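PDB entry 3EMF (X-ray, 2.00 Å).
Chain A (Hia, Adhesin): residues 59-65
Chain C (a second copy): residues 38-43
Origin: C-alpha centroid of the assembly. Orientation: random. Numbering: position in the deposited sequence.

Chain A (59-65) TVGNLRK
Chain C 38-43: LLNLNE

The strongest polar link between the two stretches is made by A:Arg64. Its NH2 donates to the backbone O of C:Leu41 at 2.8 Å, with an N-H...acceptor angle of 169°. The carbonyl lies at the edge of the guanidinium, near its plane, where the N-H bonds point. NE of the same arginine donates a weak hydrogen bond to OD1 of C:Asn42 at 3.1 Å. The angle there is 128°, so the hydrogen points well off the acceptor.

The arginine reaches this site by an extended side chain: chi1 m (-65°), chi2 t, chi3 t (168°) and chi4 at 126°. Its CA-to-CB bond runs sideways to the chain C stretch, and the end of the chain comes nearer. C:Asn42 does likewise, with chi1 m (-54°) and chi2 -42°. NH1 and NH2 of A:Arg64 also have hydrogen bonds elsewhere in the structure.

Chain A supplies a short helix that includes residues 60-63, with phi from -55° to -63° and psi from -32° to -44°. A:Thr59 is the N-cap, at -110/163 and chi1 p. Its OG1 accepts from N of A:Asn62 at 3.0 Å, satisfying an amide at the helix start. N of A:Leu63 bonds to O of A:Thr59 at 3.2 Å, and N of A:Arg64 to O of A:Val60 at 3.2 Å. A:Arg64 is at -74/-9 and A:Lys65 at -114/8. The CA-to-CB bond of A:Lys65 points away from the chain C stretch.

Chain C is extended at C:Leu38 (-78/144) and C:Leu39 (-59/130). A type I turn then runs from C:Asn40 (-90/87) to C:Glu43 (-52/139). Its central residues are C:Leu41 (-69/-37) and C:Asn42 (-110/25). The nearest CA pair is A:Arg64 with C:Leu41, 7.1 Å apart.

C:Leu41 is the centre of the apolar packing and has the largest covered area. Its CA-to-CB bond points toward the chain A stretch; chi1 is off-well at -100° and chi2 is t. Its CD2 meets CG1 of A:Val60 (chi1 t) at 3.8 Å and CB of A:Leu63 at 4.1 Å. Its CD1 lies 4.0 Å from CG of A:Arg64, so the arginine's aliphatic part packs on the same leucine whose carbonyl its guanidinium binds.

The CA-to-CB bond of A:Leu63 (chi1 m, chi2 t) also points toward the chain C stretch. Its CD1 lies 4.1 Å from CD2 of C:Leu39 (chi1 t, chi2 p), extending the apolar contact. Together the stretches bury 245 Å², both sides summed.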

# COMPACT_ATOMS: atom_id res chain seq x y z
N THR A 59 0.79 16.23 -4.15
CA THR A 59 1.64 16.29 -5.35
C THR A 59 2.06 14.89 -5.80
O THR A 59 1.97 13.93 -5.05
CB THR A 59 2.91 17.10 -5.09
OG1 THR A 59 3.78 16.35 -4.23
CG2 THR A 59 2.55 18.44 -4.44
N VAL A 60 2.53 14.80 -7.04
CA VAL A 60 3.07 13.54 -7.54
C VAL A 60 4.29 13.14 -6.71
O VAL A 60 4.48 11.98 -6.42
CB VAL A 60 3.40 13.62 -9.05
CG1 VAL A 60 4.05 12.32 -9.54
CG2 VAL A 60 2.12 13.95 -9.84
N GLY A 61 5.10 14.12 -6.29
CA GLY A 61 6.17 13.81 -5.37
C GLY A 61 5.69 13.11 -4.10
O GLY A 61 6.37 12.22 -3.57
N ASN A 62 4.53 13.51 -3.60
CA ASN A 62 3.94 12.86 -2.43
C ASN A 62 3.62 11.39 -2.73
O ASN A 62 3.88 10.51 -1.91
CB ASN A 62 2.64 13.55 -2.01
CG ASN A 62 2.84 14.97 -1.47
OD1 ASN A 62 3.92 15.35 -1.00
ND2 ASN A 62 1.76 15.76 -1.54
N LEU A 63 3.04 11.11 -3.90
CA LEU A 63 2.69 9.73 -4.25
C LEU A 63 3.92 8.85 -4.25
O LEU A 63 3.83 7.67 -3.92
CB LEU A 63 2.05 9.65 -5.63
CG LEU A 63 0.87 10.60 -5.88
CD1 LEU A 63 0.23 10.32 -7.23
CD2 LEU A 63 -0.11 10.46 -4.77
N ARG A 64 5.06 9.44 -4.61
CA ARG A 64 6.30 8.70 -4.75
C ARG A 64 6.86 8.32 -3.39
O ARG A 64 7.81 7.56 -3.30
CB ARG A 64 7.33 9.49 -5.56
CG ARG A 64 6.90 9.73 -7.00
CD ARG A 64 7.97 10.41 -7.83
NE ARG A 64 7.62 10.35 -9.24
CZ ARG A 64 7.54 11.41 -10.04
NH1 ARG A 64 7.82 12.62 -9.57
NH2 ARG A 64 7.20 11.25 -11.31
N LYS A 65 6.28 8.87 -2.33
CA LYS A 65 6.76 8.59 -0.98
C LYS A 65 5.75 7.81 -0.15
O LYS A 65 5.95 7.61 1.05
CB LYS A 65 7.12 9.89 -0.26
CG LYS A 65 8.22 10.67 -0.93
CD LYS A 65 8.66 11.81 -0.01
CE LYS A 65 9.88 12.52 -0.58
NZ LYS A 65 9.63 13.08 -1.94
N LEU C 38 -1.77 -0.24 -12.92
CA LEU C 38 -1.08 0.44 -11.83
C LEU C 38 -0.34 1.66 -12.38
O LEU C 38 0.17 1.65 -13.50
CB LEU C 38 -0.11 -0.49 -11.10
CG LEU C 38 -0.73 -1.62 -10.26
CD1 LEU C 38 0.35 -2.28 -9.41
CD2 LEU C 38 -1.87 -1.08 -9.38
N LEU C 39 -0.30 2.71 -11.57
CA LEU C 39 0.32 3.95 -11.98
C LEU C 39 1.81 3.76 -12.33
O LEU C 39 2.58 3.20 -11.55
CB LEU C 39 0.16 4.98 -10.85
CG LEU C 39 0.34 6.45 -11.15
CD1 LEU C 39 -0.61 6.91 -12.27
CD2 LEU C 39 0.13 7.25 -9.87
N ASN C 40 2.22 4.25 -13.49
CA ASN C 40 3.62 4.24 -13.85
C ASN C 40 4.22 5.54 -13.34
O ASN C 40 4.27 6.53 -14.08
CB ASN C 40 3.75 4.10 -15.37
CG ASN C 40 5.20 4.00 -15.84
OD1 ASN C 40 6.12 4.07 -15.05
ND2 ASN C 40 5.38 3.83 -17.15
N LEU C 41 4.66 5.55 -12.09
CA LEU C 41 5.05 6.80 -11.43
C LEU C 41 6.31 7.44 -11.97
O LEU C 41 6.40 8.67 -12.04
CB LEU C 41 5.22 6.60 -9.92
CG LEU C 41 4.06 7.04 -9.04
CD1 LEU C 41 4.38 6.74 -7.59
CD2 LEU C 41 3.79 8.53 -9.20
N ASN C 42 7.28 6.62 -12.34
CA ASN C 42 8.61 7.11 -12.66
C ASN C 42 8.99 7.02 -14.14
O ASN C 42 10.17 6.98 -14.49
CB ASN C 42 9.65 6.40 -11.80
CG ASN C 42 9.33 6.51 -10.31
OD1 ASN C 42 8.92 7.57 -9.82
ND2 ASN C 42 9.49 5.40 -9.59
N GLU C 43 7.99 7.01 -15.02
CA GLU C 43 8.27 7.04 -16.44
C GLU C 43 9.20 8.20 -16.76
O GLU C 43 9.04 9.28 -16.21
CB GLU C 43 6.99 7.17 -17.25
CG GLU C 43 7.21 6.96 -18.74
CD GLU C 43 5.90 6.81 -19.50
OE1 GLU C 43 4.84 6.79 -18.84
OE2 GLU C 43 5.94 6.70 -20.75